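Local coordinates for leucine aminopeptidase 1, chloroplastic (Solanum lycopersicum, PDB 5D8N), which removes N-terminal amino acids from peptides as a magnesium-dependent homohexameric metallopeptidase of family M17, with a role in wound signalling and insect defence, at residues Gly169-Asn174 against Leu215-Val220; Ala206-Ala211 against Leu339-Pro344; Ala222-Val227 against Leu302-Gly307. The protein carries 1 engineered substitution. One frame throughout, in Å; residues are numbered along the deposited sequence.

Interaction 1 (Gly169-Asn174 against Leu215-Val220). With MG (magnesium ion), chain H.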
ATOM      1  N   GLY A 169     -23.153 -24.567 -23.933  1.00 22.22           N
ATOM      2  CA  GLY A 169     -23.533 -24.827 -22.561  1.00 22.77           C
ATOM      3  C   GLY A 169     -23.149 -26.217 -22.104  1.00 25.81           C
ATOM      4  O   GLY A 169     -22.931 -26.409 -20.911  1.00 23.50           O
ATOM      5  N   SER A 170     -22.981 -27.148 -23.043  1.00 24.71           N
ATOM      6  CA  SER A 170     -22.591 -28.521 -22.717  1.00 25.94           C
ATOM      7  C   SER A 170     -21.094 -28.716 -22.633  1.00 27.00           C
ATOM      8  O   SER A 170     -20.650 -29.775 -22.201  1.00 25.50           O
ATOM      9  CB  SER A 170     -23.112 -29.497 -23.781  1.00 26.44           C
ATOM     10  OG  SER A 170     -24.527 -29.454 -23.773  1.00 28.94           O
ATOM     11  N   PHE A 171     -20.318 -27.733 -23.080  1.00 25.12           N
ATOM     12  CA  PHE A 171     -18.865 -27.881 -23.080  1.00 25.11           C
ATOM     13  C   PHE A 171     -18.346 -27.903 -21.651  1.00 26.32           C
ATOM     14  O   PHE A 171     -18.704 -27.049 -20.850  1.00 26.10           O
ATOM     15  CB  PHE A 171     -18.221 -26.733 -23.841  1.00 24.64           C
ATOM     16  CG  PHE A 171     -16.734 -26.657 -23.674  1.00 24.65           C
ATOM     17  CD1 PHE A 171     -15.910 -27.620 -24.234  1.00 26.03           C
ATOM     18  CD2 PHE A 171     -16.172 -25.652 -22.922  1.00 24.32           C
ATOM     19  CE1 PHE A 171     -14.534 -27.502 -24.162  1.00 24.10           C
ATOM     20  CE2 PHE A 171     -14.801 -25.561 -22.798  1.00 24.82           C
ATOM     21  CZ  PHE A 171     -13.979 -26.461 -23.462  1.00 23.91           C
ATOM     22  N   GLU A 172     -17.499 -28.873 -21.337  0.55 26.62           N
ATOM     23  CA  GLU A 172     -16.832 -28.929 -20.033  0.55 28.91           C
ATOM     24  C   GLU A 172     -15.377 -29.336 -20.273  0.55 26.63           C
ATOM     25  O   GLU A 172     -15.103 -30.286 -20.995  0.55 27.73           O
ATOM     26  CB  GLU A 172     -17.509 -29.933 -19.086  0.55 32.89           C
ATOM     27  CG  GLU A 172     -17.336 -29.613 -17.604  0.55 35.94           C
ATOM     28  CD  GLU A 172     -17.796 -30.727 -16.656  0.55 39.19           C
ATOM     29  OE1 GLU A 172     -17.676 -31.934 -16.971  0.55 36.72           O
ATOM     30  OE2 GLU A 172     -18.216 -30.396 -15.527  0.55 37.21           O
ATOM     31  N   ASP A 173     -14.447 -28.506 -19.818  1.00 24.65           N
ATOM     32  CA  ASP A 173     -13.044 -28.715 -20.083  1.00 20.77           C
ATOM     33  C   ASP A 173     -12.458 -29.484 -18.908  1.00 21.35           C
ATOM     34  O   ASP A 173     -12.134 -28.909 -17.867  1.00 20.78           O
ATOM     35  CB  ASP A 173     -12.341 -27.371 -20.313  1.00 19.55           C
ATOM     36  CG  ASP A 173     -10.966 -27.532 -20.941  1.00 21.12           C
ATOM     37  OD1 ASP A 173     -10.453 -28.673 -20.949  1.00 23.29           O
ATOM     38  OD2 ASP A 173     -10.336 -26.519 -21.344  1.00 22.04           O
ATOM     39  N   ASN A 174     -12.201 -30.772 -19.122  1.00 22.60           N
ATOM     40  CA  ASN A 174     -11.670 -31.644 -18.087  1.00 22.85           C
ATOM     41  C   ASN A 174     -10.269 -32.162 -18.348  1.00 21.32           C
ATOM     42  O   ASN A 174      -9.855 -33.173 -17.782  1.00 21.15           O
ATOM     43  CB  ASN A 174     -12.598 -32.849 -17.922  1.00 25.65           C
ATOM     44  CG  ASN A 174     -13.936 -32.466 -17.353  1.00 26.21           C
ATOM     45  OD1 ASN A 174     -14.027 -31.695 -16.402  1.00 28.08           O
ATOM     46  ND2 ASN A 174     -14.986 -32.913 -18.004  1.00 29.26           N
ATOM     47  N   LEU A 215     -12.637 -24.090 -29.401  1.00 18.10           N
ATOM     48  CA  LEU A 215     -11.198 -24.021 -29.544  1.00 20.11           C
ATOM     49  C   LEU A 215     -10.628 -22.812 -28.789  1.00 20.09           C
ATOM     50  O   LEU A 215      -9.604 -22.928 -28.104  1.00 19.49           O
ATOM     51  CB  LEU A 215     -10.800 -23.941 -31.034  1.00 21.59           C
ATOM     52  CG  LEU A 215      -9.317 -23.694 -31.313  1.00 20.85           C
ATOM     53  CD1 LEU A 215      -8.481 -24.825 -30.739  1.00 22.06           C
ATOM     54  CD2 LEU A 215      -9.060 -23.552 -32.797  1.00 22.81           C
ATOM     55  N   GLY A 216     -11.259 -21.650 -28.946  1.00 17.47           N
ATOM     56  CA  GLY A 216     -10.839 -20.483 -28.200  1.00 18.71           C
ATOM     57  C   GLY A 216     -10.842 -20.678 -26.684  1.00 19.69           C
ATOM     58  O   GLY A 216      -9.881 -20.339 -26.011  1.00 20.18           O
ATOM     59  N   ARG A 217     -11.912 -21.247 -26.136  1.00 19.46           N
ATOM     60  CA  ARG A 217     -11.970 -21.566 -24.707  1.00 18.27           C
ATOM     61  C   ARG A 217     -10.836 -22.486 -24.300  1.00 20.54           C
ATOM     62  O   ARG A 217     -10.154 -22.230 -23.293  1.00 21.00           O
ATOM     63  CB  ARG A 217     -13.283 -22.274 -24.368  1.00 18.27           C
ATOM     64  CG  ARG A 217     -14.487 -21.370 -24.528  1.00 20.02           C
ATOM     65  CD  ARG A 217     -15.741 -22.007 -23.982  1.00 21.68           C
ATOM     66  NE  ARG A 217     -16.869 -21.095 -24.139  1.00 23.44           N
ATOM     67  CZ  ARG A 217     -18.109 -21.390 -23.766  1.00 25.60           C
ATOM     68  NH1 ARG A 217     -18.345 -22.557 -23.178  1.00 26.96           N
ATOM     69  NH2 ARG A 217     -19.120 -20.602 -24.123  1.00 22.44           N
ATOM     70  N   GLU A 218     -10.595 -23.522 -25.106  1.00 18.76           N
ATOM     71  CA  GLU A 218      -9.514 -24.458 -24.779  1.00 20.67           C
ATOM     72  C   GLU A 218      -8.133 -23.830 -24.775  1.00 19.35           C
ATOM     73  O   GLU A 218      -7.329 -24.071 -23.867  1.00 17.56           O
ATOM     74  CB  GLU A 218      -9.544 -25.646 -25.732  1.00 22.23           C
ATOM     75  CG  GLU A 218     -10.691 -26.604 -25.444  1.00 25.00           C
ATOM     76  CD  GLU A 218     -10.688 -27.803 -26.380  1.00 31.18           C
ATOM     77  OE1 GLU A 218     -10.251 -27.642 -27.543  1.00 33.16           O
ATOM     78  OE2 GLU A 218     -11.208 -28.874 -25.983  1.00 36.13           O
ATOM     79  N   LEU A 219      -7.914 -22.914 -25.714  1.00 18.18           N
ATOM     80  CA  LEU A 219      -6.605 -22.286 -25.812  1.00 19.52           C
ATOM     81  C   LEU A 219      -6.346 -21.409 -24.589  1.00 20.44           C
ATOM     82  O   LEU A 219      -5.231 -21.335 -24.106  1.00 20.54           O
ATOM     83  CB  LEU A 219      -6.489 -21.481 -27.101  1.00 19.74           C
ATOM     84  CG  LEU A 219      -6.432 -22.333 -28.366  1.00 21.83           C
ATOM     85  CD1 LEU A 219      -6.479 -21.438 -29.586  1.00 23.59           C
ATOM     86  CD2 LEU A 219      -5.174 -23.182 -28.391  1.00 23.23           C
ATOM     87  N   VAL A 220      -7.393 -20.765 -24.088  1.00 20.14           N
ATOM     88  CA  VAL A 220      -7.288 -19.882 -22.937  1.00 19.13           C
ATOM     89  C   VAL A 220      -7.274 -20.689 -21.639  1.00 19.42           C
ATOM     90  O   VAL A 220      -6.522 -20.375 -20.752  1.00 18.93           O
ATOM     91  CB  VAL A 220      -8.437 -18.851 -22.923  1.00 18.76           C
ATOM     92  CG1 VAL A 220      -8.360 -17.968 -21.686  1.00 19.28           C
ATOM     93  CG2 VAL A 220      -8.386 -17.975 -24.169  1.00 20.30           C
TER
HETATM   94 MG    MG H 605      -4.318 -20.108 -20.313  1.00 50.31          MG
HETATM   95  O   HOH W   1     -19.866 -24.593 -20.996  1.00 30.46           O
HETATM   96  O   HOH W   2     -11.654 -29.912 -23.450  1.00 29.18           O
HETATM   97  O   HOH W   3      -3.678 -19.971 -22.517  1.00 20.87           O
HETATM   98  O   HOH W   4      -4.979 -19.959 -18.221  1.00 37.76           O
HETATM   99  O   HOH W   5      -2.257 -19.451 -19.952  1.00 35.73           O
HETATM  100  O   HOH W   6      -4.648 -17.997 -20.623  1.00 34.02           O
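Asp173 and Glu218 hold the nearest pair of CA atoms across the two segments, with 7.3 Å between Asp173 CA and Glu218 CA. Residues 169-174 run off the end of helix 152-170 into extended chain, while 215-220 form the last turns of helix 197-221, the long helix that joins the N-terminal and catalytic domains in M17 aminopeptidases. The contact therefore sets the exit of an N-terminal-domain helix against the catalytic end of the linker.

Phe171 makes the largest share. With CG anti to the backbone N (chi1 169°), its ring reaches toward the helix and meets two consecutive residues obliquely. Phe171 CD2 lies alongside the Arg217 chain, 3.8 Å from Arg217 CD, and Phe171 CZ is also 3.8 Å from Glu218 CG. A flat ring suits a place beside both stems. Arginine suits its own because its extended methylenes pass beside the ring, the two side chains running in opposite directions; NH1 still lies next to Phe171 CD2, and NE donates to Thr515 O. The ring and guanidinium planes are 63° apart, so this is not a flat stack.

Asp173 is buried, and its OD2 is held by a salt bridge to Arg175 and a hydrogen bond from Asn221. Two acidic groups would be expected to repel, yet Asp173 OD1 and Glu218 OE2 stay 5.1 Å apart with a water between them. This water gives a hydrogen to each, weakly to Asp173 OD1. At the end of the helix the backbone itself turns ligand, and Val220 O binds a magnesium ion at 2.3 Å.

Interaction 2 (Ala206-Ala211 against Leu339-Pro344)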
ATOM      1  N   ALA A 206     -24.052 -22.557 -37.183  1.00 22.43           N
ATOM      2  CA  ALA A 206     -23.907 -22.347 -35.743  1.00 22.52           C
ATOM      3  C   ALA A 206     -22.904 -23.353 -35.191  1.00 22.92           C
ATOM      4  O   ALA A 206     -22.046 -23.014 -34.365  1.00 24.16           O
ATOM      5  CB  ALA A 206     -25.241 -22.488 -35.022  1.00 21.45           C
ATOM      6  N   GLU A 207     -23.021 -24.598 -35.640  1.00 21.55           N
ATOM      7  CA  GLU A 207     -22.092 -25.628 -35.198  1.00 24.33           C
ATOM      8  C   GLU A 207     -20.653 -25.281 -35.582  1.00 24.00           C
ATOM      9  O   GLU A 207     -19.750 -25.540 -34.799  1.00 22.87           O
ATOM     10  CB  GLU A 207     -22.475 -27.026 -35.709  1.00 23.60           C
ATOM     11  CG  GLU A 207     -23.745 -27.562 -35.077  1.00 25.96           C
ATOM     12  CD  GLU A 207     -24.260 -28.837 -35.737  1.00 29.56           C
ATOM     13  OE1 GLU A 207     -24.293 -28.885 -36.977  1.00 28.52           O
ATOM     14  OE2 GLU A 207     -24.615 -29.799 -35.026  1.00 33.02           O
ATOM     15  N   HIS A 208     -20.453 -24.731 -36.775  1.00 21.89           N
ATOM     16  CA  HIS A 208     -19.116 -24.373 -37.219  1.00 24.54           C
ATOM     17  C   HIS A 208     -18.552 -23.266 -36.325  1.00 22.77           C
ATOM     18  O   HIS A 208     -17.382 -23.305 -35.934  1.00 22.22           O
ATOM     19  CB  HIS A 208     -19.124 -23.891 -38.675  1.00 25.28           C
ATOM     20  CG  HIS A 208     -19.545 -24.938 -39.655  1.00 29.90           C
ATOM     21  ND1 HIS A 208     -19.336 -26.282 -39.435  1.00 31.53           N
ATOM     22  CD2 HIS A 208     -20.043 -24.833 -40.911  1.00 30.68           C
ATOM     23  CE1 HIS A 208     -19.715 -26.966 -40.499  1.00 30.87           C
ATOM     24  NE2 HIS A 208     -20.182 -26.111 -41.390  1.00 31.37           N
ATOM     25  N   VAL A 209     -19.385 -22.277 -36.029  1.00 20.13           N
ATOM     26  CA  VAL A 209     -18.955 -21.195 -35.172  1.00 20.61           C
ATOM     27  C   VAL A 209     -18.617 -21.752 -33.783  1.00 19.60           C
ATOM     28  O   VAL A 209     -17.581 -21.409 -33.223  1.00 18.02           O
ATOM     29  CB  VAL A 209     -20.031 -20.094 -35.112  1.00 20.57           C
ATOM     30  CG1 VAL A 209     -19.673 -19.067 -34.053  1.00 20.40           C
ATOM     31  CG2 VAL A 209     -20.143 -19.413 -36.456  1.00 21.27           C
ATOM     32  N   CYS A 210     -19.501 -22.573 -33.208  1.00 19.12           N
ATOM     33  CA  CYS A 210     -19.259 -23.151 -31.882  1.00 18.18           C
ATOM     34  C   CYS A 210     -17.926 -23.876 -31.821  1.00 18.36           C
ATOM     35  O   CYS A 210     -17.249 -23.834 -30.801  1.00 18.15           O
ATOM     36  CB  CYS A 210     -20.375 -24.097 -31.437  1.00 20.77           C
ATOM     37  SG  CYS A 210     -21.956 -23.265 -31.074  1.00 22.59           S
ATOM     38  N   ALA A 211     -17.556 -24.596 -32.875  1.00 18.96           N
ATOM     39  CA  ALA A 211     -16.303 -25.332 -32.820  1.00 21.21           C
ATOM     40  C   ALA A 211     -15.124 -24.367 -32.716  1.00 21.13           C
ATOM     41  O   ALA A 211     -14.122 -24.650 -32.048  1.00 20.15           O
ATOM     42  CB  ALA A 211     -16.163 -26.265 -34.027  1.00 23.43           C
ATOM     43  N   LEU A 339     -14.142 -20.298 -39.988  1.00 21.00           N
ATOM     44  CA  LEU A 339     -14.178 -19.876 -41.369  1.00 20.82           C
ATOM     45  C   LEU A 339     -13.672 -20.977 -42.279  1.00 22.14           C
ATOM     46  O   LEU A 339     -14.090 -21.104 -43.424  1.00 23.03           O
ATOM     47  CB  LEU A 339     -13.383 -18.596 -41.531  1.00 20.57           C
ATOM     48  CG  LEU A 339     -14.085 -17.383 -40.886  1.00 23.19           C
ATOM     49  CD1 LEU A 339     -13.140 -16.192 -40.822  1.00 24.16           C
ATOM     50  CD2 LEU A 339     -15.346 -16.988 -41.649  1.00 22.99           C
ATOM     51  N   GLY A 340     -12.784 -21.810 -41.768  1.00 22.15           N
ATOM     52  CA  GLY A 340     -12.313 -22.936 -42.552  1.00 23.42           C
ATOM     53  C   GLY A 340     -13.442 -23.865 -42.968  1.00 24.22           C
ATOM     54  O   GLY A 340     -13.445 -24.334 -44.115  1.00 24.26           O
ATOM     55  N   GLU A 341     -14.421 -24.059 -42.077  1.00 21.73           N
ATOM     56  CA  GLU A 341     -15.607 -24.828 -42.381  1.00 22.88           C
ATOM     57  C   GLU A 341     -16.586 -24.048 -43.243  1.00 24.22           C
ATOM     58  O   GLU A 341     -17.257 -24.619 -44.092  1.00 24.12           O
ATOM     59  CB  GLU A 341     -16.340 -25.259 -41.103  1.00 25.32           C
ATOM     60  CG  GLU A 341     -15.555 -26.210 -40.224  1.00 31.39           C
ATOM     61  CD  GLU A 341     -15.746 -27.667 -40.606  1.00 33.54           C
ATOM     62  OE1 GLU A 341     -16.301 -27.948 -41.690  1.00 34.09           O
ATOM     63  OE2 GLU A 341     -15.146 -28.506 -39.915  1.00 34.79           O
ATOM     64  N   ILE A 342     -16.843 -22.794 -42.881  1.00 26.04           N
ATOM     65  CA  ILE A 342     -17.904 -22.020 -43.517  1.00 24.98           C
ATOM     66  C   ILE A 342     -17.547 -21.650 -44.954  1.00 28.29           C
ATOM     67  O   ILE A 342     -18.419 -21.617 -45.832  1.00 27.54           O
ATOM     68  CB  ILE A 342     -18.199 -20.743 -42.722  1.00 24.95           C
ATOM     69  CG1 ILE A 342     -18.781 -21.093 -41.342  1.00 22.52           C
ATOM     70  CG2 ILE A 342     -19.158 -19.851 -43.500  1.00 28.19           C
ATOM     71  CD1 ILE A 342     -18.702 -19.962 -40.340  1.00 23.59           C
ATOM     72  N   ARG A 343     -16.256 -21.463 -45.215  1.00 29.07           N
ATOM     73  CA  ARG A 343     -15.738 -21.242 -46.586  1.00 30.19           C
ATOM     74  C   ARG A 343     -16.404 -20.103 -47.317  1.00 26.19           C
ATOM     75  O   ARG A 343     -16.799 -20.263 -48.454  1.00 29.09           O
ATOM     76  CB  ARG A 343     -15.917 -22.467 -47.483  1.00 28.76           C
ATOM     77  CG  ARG A 343     -15.155 -23.684 -47.032  1.00 33.49           C
ATOM     78  CD  ARG A 343     -15.566 -24.868 -47.896  1.00 43.23           C
ATOM     79  NE  ARG A 343     -14.944 -24.813 -49.225  1.00 39.64           N
ATOM     80  CZ  ARG A 343     -13.797 -25.406 -49.552  1.00 36.22           C
ATOM     81  NH1 ARG A 343     -13.075 -26.050 -48.637  1.00 35.20           N
ATOM     82  NH2 ARG A 343     -13.278 -25.207 -50.763  1.00 36.96           N
ATOM     83  N   PRO A 344     -16.373 -18.898 -46.755  1.00 26.86           N
ATOM     84  CA  PRO A 344     -16.946 -17.796 -47.521  1.00 26.82           C
ATOM     85  C   PRO A 344     -16.126 -17.435 -48.752  1.00 28.04           C
ATOM     86  O   PRO A 344     -14.898 -17.431 -48.727  1.00 28.25           O
ATOM     87  CB  PRO A 344     -16.943 -16.644 -46.526  1.00 27.75           C
ATOM     88  CG  PRO A 344     -15.853 -16.989 -45.561  1.00 28.97           C
ATOM     89  CD  PRO A 344     -15.888 -18.484 -45.431  1.00 26.06           C
TER
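His208 and Glu341 lead a helix-to-helix packing contact, in which the long linker helix 197-221 lies against the C-terminal end of helix 327-342 in the catalytic domain. Their CA atoms are the nearest pair across the segments, 6.3 Å from His208 CA to Glu341 CA. A CH-pi interaction is the main feature: Glu341 CB sits over the face of the imidazole, 3.5 Å from the ring centroid and only 12° off the ring normal. The Glu341 chain then bends sharply at chi2 (-87°), which brings the carboxylate near His208 ND1 and CE1; its plane lies 9° from that of the ring. Glu341 OE1 comes to 3.7 Å from His208 CE1, and OE2 is held by the hydroxyl of Tyr243. His208 offers a flat face, and glutamate suits position 341 because its methylene covers that face while its carboxylate reaches Tyr243.

Next to it, Ile342 adds the apolar share, with CG1 3.9 Å from His208 CB and CD1 4.2 Å from CG2 of buried Val209. The helix ends at Ile342, and Arg343, with positive phi, is the first residue to leave it. Helix 519-527 lies against the apolar side, touching Val209 and Ile342, while helix 152-170 packs on Ala206 and Cys210.

Interaction 3 (Ala222-Val227 against Leu302-Gly307). With MG (magnesium ion), chain H.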
ATOM      1  N   ALA A 222      -6.151 -23.544 -21.045  1.00 20.29           N
ATOM      2  CA  ALA A 222      -4.902 -24.245 -20.864  1.00 20.59           C
ATOM      3  C   ALA A 222      -3.895 -23.262 -20.271  1.00 23.27           C
ATOM      4  O   ALA A 222      -3.811 -22.107 -20.692  1.00 22.48           O
ATOM      5  CB  ALA A 222      -4.415 -24.785 -22.194  1.00 20.40           C
ATOM      6  N   PRO A 223      -3.084 -23.734 -19.322  1.00 22.22           N
ATOM      7  CA  PRO A 223      -2.048 -22.902 -18.733  1.00 21.42           C
ATOM      8  C   PRO A 223      -0.833 -22.779 -19.644  1.00 20.35           C
ATOM      9  O   PRO A 223      -0.657 -23.546 -20.611  1.00 19.33           O
ATOM     10  CB  PRO A 223      -1.706 -23.675 -17.471  1.00 22.96           C
ATOM     11  CG  PRO A 223      -1.815 -25.105 -17.923  1.00 23.59           C
ATOM     12  CD  PRO A 223      -2.991 -25.122 -18.848  1.00 23.59           C
ATOM     13  N   ALA A 224       0.001 -21.806 -19.315  1.00 20.16           N
ATOM     14  CA  ALA A 224       1.167 -21.463 -20.118  1.00 19.38           C
ATOM     15  C   ALA A 224       2.211 -22.571 -20.233  1.00 19.94           C
ATOM     16  O   ALA A 224       3.019 -22.545 -21.159  1.00 19.22           O
ATOM     17  CB  ALA A 224       1.799 -20.199 -19.581  1.00 19.57           C
ATOM     18  N   ASN A 225       2.241 -23.511 -19.288  1.00 21.22           N
ATOM     19  CA  ASN A 225       3.163 -24.648 -19.368  1.00 22.00           C
ATOM     20  C   ASN A 225       2.680 -25.704 -20.355  1.00 22.14           C
ATOM     21  O   ASN A 225       3.422 -26.592 -20.742  1.00 23.35           O
ATOM     22  CB  ASN A 225       3.485 -25.246 -17.985  1.00 21.01           C
ATOM     23  CG  ASN A 225       2.286 -25.824 -17.268  1.00 19.21           C
ATOM     24  OD1 ASN A 225       1.222 -25.219 -17.198  1.00 19.74           O
ATOM     25  ND2 ASN A 225       2.465 -27.006 -16.704  1.00 18.41           N
ATOM     26  N   ILE A 226       1.461 -25.548 -20.842  1.00 21.78           N
ATOM     27  CA  ILE A 226       0.889 -26.445 -21.846  1.00 21.55           C
ATOM     28  C   ILE A 226       0.739 -25.726 -23.194  1.00 20.25           C
ATOM     29  O   ILE A 226       1.215 -26.200 -24.216  1.00 20.37           O
ATOM     30  CB  ILE A 226      -0.522 -26.909 -21.383  1.00 22.83           C
ATOM     31  CG1 ILE A 226      -0.439 -27.733 -20.103  1.00 22.37           C
ATOM     32  CG2 ILE A 226      -1.246 -27.681 -22.481  1.00 25.12           C
ATOM     33  CD1 ILE A 226       0.230 -29.085 -20.234  1.00 23.35           C
ATOM     34  N   VAL A 227       0.078 -24.571 -23.219  1.00 19.27           N
ATOM     35  CA  VAL A 227       0.040 -23.758 -24.431  1.00 19.34           C
ATOM     36  C   VAL A 227       1.158 -22.722 -24.431  1.00 18.78           C
ATOM     37  O   VAL A 227       1.012 -21.631 -23.873  1.00 19.15           O
ATOM     38  CB  VAL A 227      -1.344 -23.114 -24.663  1.00 21.44           C
ATOM     39  CG1 VAL A 227      -1.319 -22.147 -25.852  1.00 23.54           C
ATOM     40  CG2 VAL A 227      -2.368 -24.200 -24.980  1.00 24.51           C
ATOM     41  N   LEU A 302       0.482 -13.313 -26.074  1.00 23.41           N
ATOM     42  CA  LEU A 302       1.328 -13.636 -24.930  1.00 23.38           C
ATOM     43  C   LEU A 302       0.695 -14.822 -24.211  1.00 22.66           C
ATOM     44  O   LEU A 302      -0.379 -14.710 -23.593  1.00 22.06           O
ATOM     45  CB  LEU A 302       1.440 -12.427 -24.003  1.00 25.82           C
ATOM     46  CG  LEU A 302       2.575 -11.477 -24.392  1.00 26.93           C
ATOM     47  CD1 LEU A 302       2.273 -10.841 -25.728  1.00 26.89           C
ATOM     48  CD2 LEU A 302       2.712 -10.396 -23.328  1.00 34.21           C
ATOM     49  N   THR A 303       1.380 -15.956 -24.314  1.00 21.12           N
ATOM     50  CA  THR A 303       0.905 -17.198 -23.741  1.00 21.52           C
ATOM     51  C   THR A 303       1.054 -17.168 -22.221  1.00 22.64           C
ATOM     52  O   THR A 303       0.265 -17.748 -21.473  1.00 23.32           O
ATOM     53  CB  THR A 303       1.685 -18.404 -24.311  1.00 21.77           C
ATOM     54  OG1 THR A 303       3.086 -18.276 -24.058  1.00 21.86           O
ATOM     55  CG2 THR A 303       1.450 -18.521 -25.793  1.00 21.71           C
ATOM     56  N   PHE A 304       1.963 -16.313 -21.780  1.00 22.54           N
ATOM     57  CA  PHE A 304       2.009 -15.850 -20.397  1.00 25.33           C
ATOM     58  C   PHE A 304       2.533 -14.416 -20.364  1.00 25.98           C
ATOM     59  O   PHE A 304       3.528 -14.075 -21.027  1.00 25.19           O
ATOM     60  CB  PHE A 304       2.934 -16.745 -19.554  1.00 25.23           C
ATOM     61  CG  PHE A 304       3.112 -16.271 -18.141  1.00 26.65           C
ATOM     62  CD1 PHE A 304       2.096 -16.395 -17.217  1.00 26.17           C
ATOM     63  CD2 PHE A 304       4.268 -15.610 -17.764  1.00 30.08           C
ATOM     64  CE1 PHE A 304       2.199 -15.818 -15.964  1.00 27.03           C
ATOM     65  CE2 PHE A 304       4.380 -15.043 -16.504  1.00 30.57           C
ATOM     66  CZ  PHE A 304       3.339 -15.138 -15.603  1.00 26.43           C
ATOM     67  N   ASP A 305       1.916 -13.618 -19.502  1.00 30.70           N
ATOM     68  CA  ASP A 305       2.331 -12.237 -19.290  1.00 36.43           C
ATOM     69  C   ASP A 305       2.767 -11.949 -17.850  1.00 46.05           C
ATOM     70  O   ASP A 305       1.930 -11.910 -16.946  1.00 45.10           O
ATOM     71  CB  ASP A 305       1.198 -11.304 -19.690  1.00 40.14           C
ATOM     72  CG  ASP A 305       1.664  -9.875 -19.889  1.00 46.25           C
ATOM     73  OD1 ASP A 305       2.782  -9.556 -19.415  1.00 42.77           O
ATOM     74  OD2 ASP A 305       0.915  -9.124 -20.556  1.00 53.02           O
ATOM     75  N   SER A 306       4.080 -11.778 -17.672  1.00 52.10           N
ATOM     76  CA  SER A 306       4.752 -11.488 -16.396  1.00 61.79           C
ATOM     77  C   SER A 306       4.171 -10.284 -15.655  1.00 60.46           C
ATOM     78  O   SER A 306       4.276 -10.210 -14.426  1.00 55.12           O
ATOM     79  CB  SER A 306       6.250 -11.197 -16.616  1.00 63.28           C
ATOM     80  OG  SER A 306       7.109 -12.276 -16.276  1.00 55.68           O
ATOM     81  N   GLY A 307       3.698  -9.291 -16.402  1.00 58.14           N
ATOM     82  CA  GLY A 307       3.036  -8.137 -15.801  1.00 65.59           C
ATOM     83  C   GLY A 307       1.571  -8.316 -15.438  1.00 71.14           C
ATOM     84  O   GLY A 307       1.112  -9.425 -15.177  1.00 64.75           O
TER
HETATM   85 MG    MG H 605      -4.318 -20.108 -20.313  1.00 50.31          MG
HETATM   86  O   HOH W   7       4.092 -20.247 -22.452  1.00 20.82           O
HETATM   87  O   HOH W   8      -0.951 -19.956 -22.472  1.00 26.09           O
HETATM   88  O   HOH W   5      -2.257 -19.451 -19.952  1.00 35.73           O
HETATM   89  O   HOH W   4      -4.979 -19.959 -18.221  1.00 37.76           O
HETATM   90  O   HOH W   3      -3.678 -19.971 -22.517  1.00 20.87           O
HETATM   91  O   HOH W   6      -4.648 -17.997 -20.623  1.00 34.02           O
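Ala224 and Thr303 join the loop that follows helix 197-221 to the corner of strand 293-305, a strand of the central mixed sheet in the M17 catalytic domain, whose residues Lys300 and Asp305 belong to the two-magnesium catalytic site.

The direct contacts are van der Waals in kind. The apolar one brings Ala224 CB to 3.6 Å from Phe304 CB. Ala224 CB also lies against Thr303 O; a small methyl suits a spot this near a backbone carbonyl. The Phe304 ring leads away from the loop, and its side chain comes within about 4 Å of that of the metal ligand Asp325. Arg366 of the second subunit packs on both Ala224 and Phe304. Val227 O approaches Thr303 CB at 3.3 Å.

Metal binding draws in the loop's start, since Ala222 O holds a magnesium ion at 2.1 Å. This ion is separate from the catalytic pair, and one of its waters donates weakly to Thr303 O.

Polar links between the segments run through water. One water accepts from Thr303 OG1 at 2.7 Å and donates to Ala224 O. The hydroxyl lies between the backbone N and the carbonyl carbon (chi1 58°), where it also makes a weak hydrogen bond with Cys356 O on the neighbouring strand 347-358; threonine thus serves both loop and sheet. A second water bridges two backbone carbonyls that have no donor to offer each other, giving one hydrogen to Val227 O at 2.9 Å and the other to Thr303 O at 2.7 Å.

How the interactions relate
Helix 197-221 ties the set together: interaction 2 uses its middle, interaction 1 its last turns, and interaction 3 the loop that follows. The centres of interactions 1 and 2 are about 17 Å apart. Interactions 1 and 3, with centres about 16 Å apart, share one magnesium ion, bound by Val220 O from one and Ala222 O from the other, together with its four waters. They also touch directly, Leu219 O lying 4.1 Å from Val227 CG2. This ion's backbone ligands differ from the catalytic ligands, one of which, Asp305, belongs to segment 302-307. Interactions 1 and 2 lie away from the catalytic site and pack the linker helix; interaction 2 is centred about 27 Å from interaction 3.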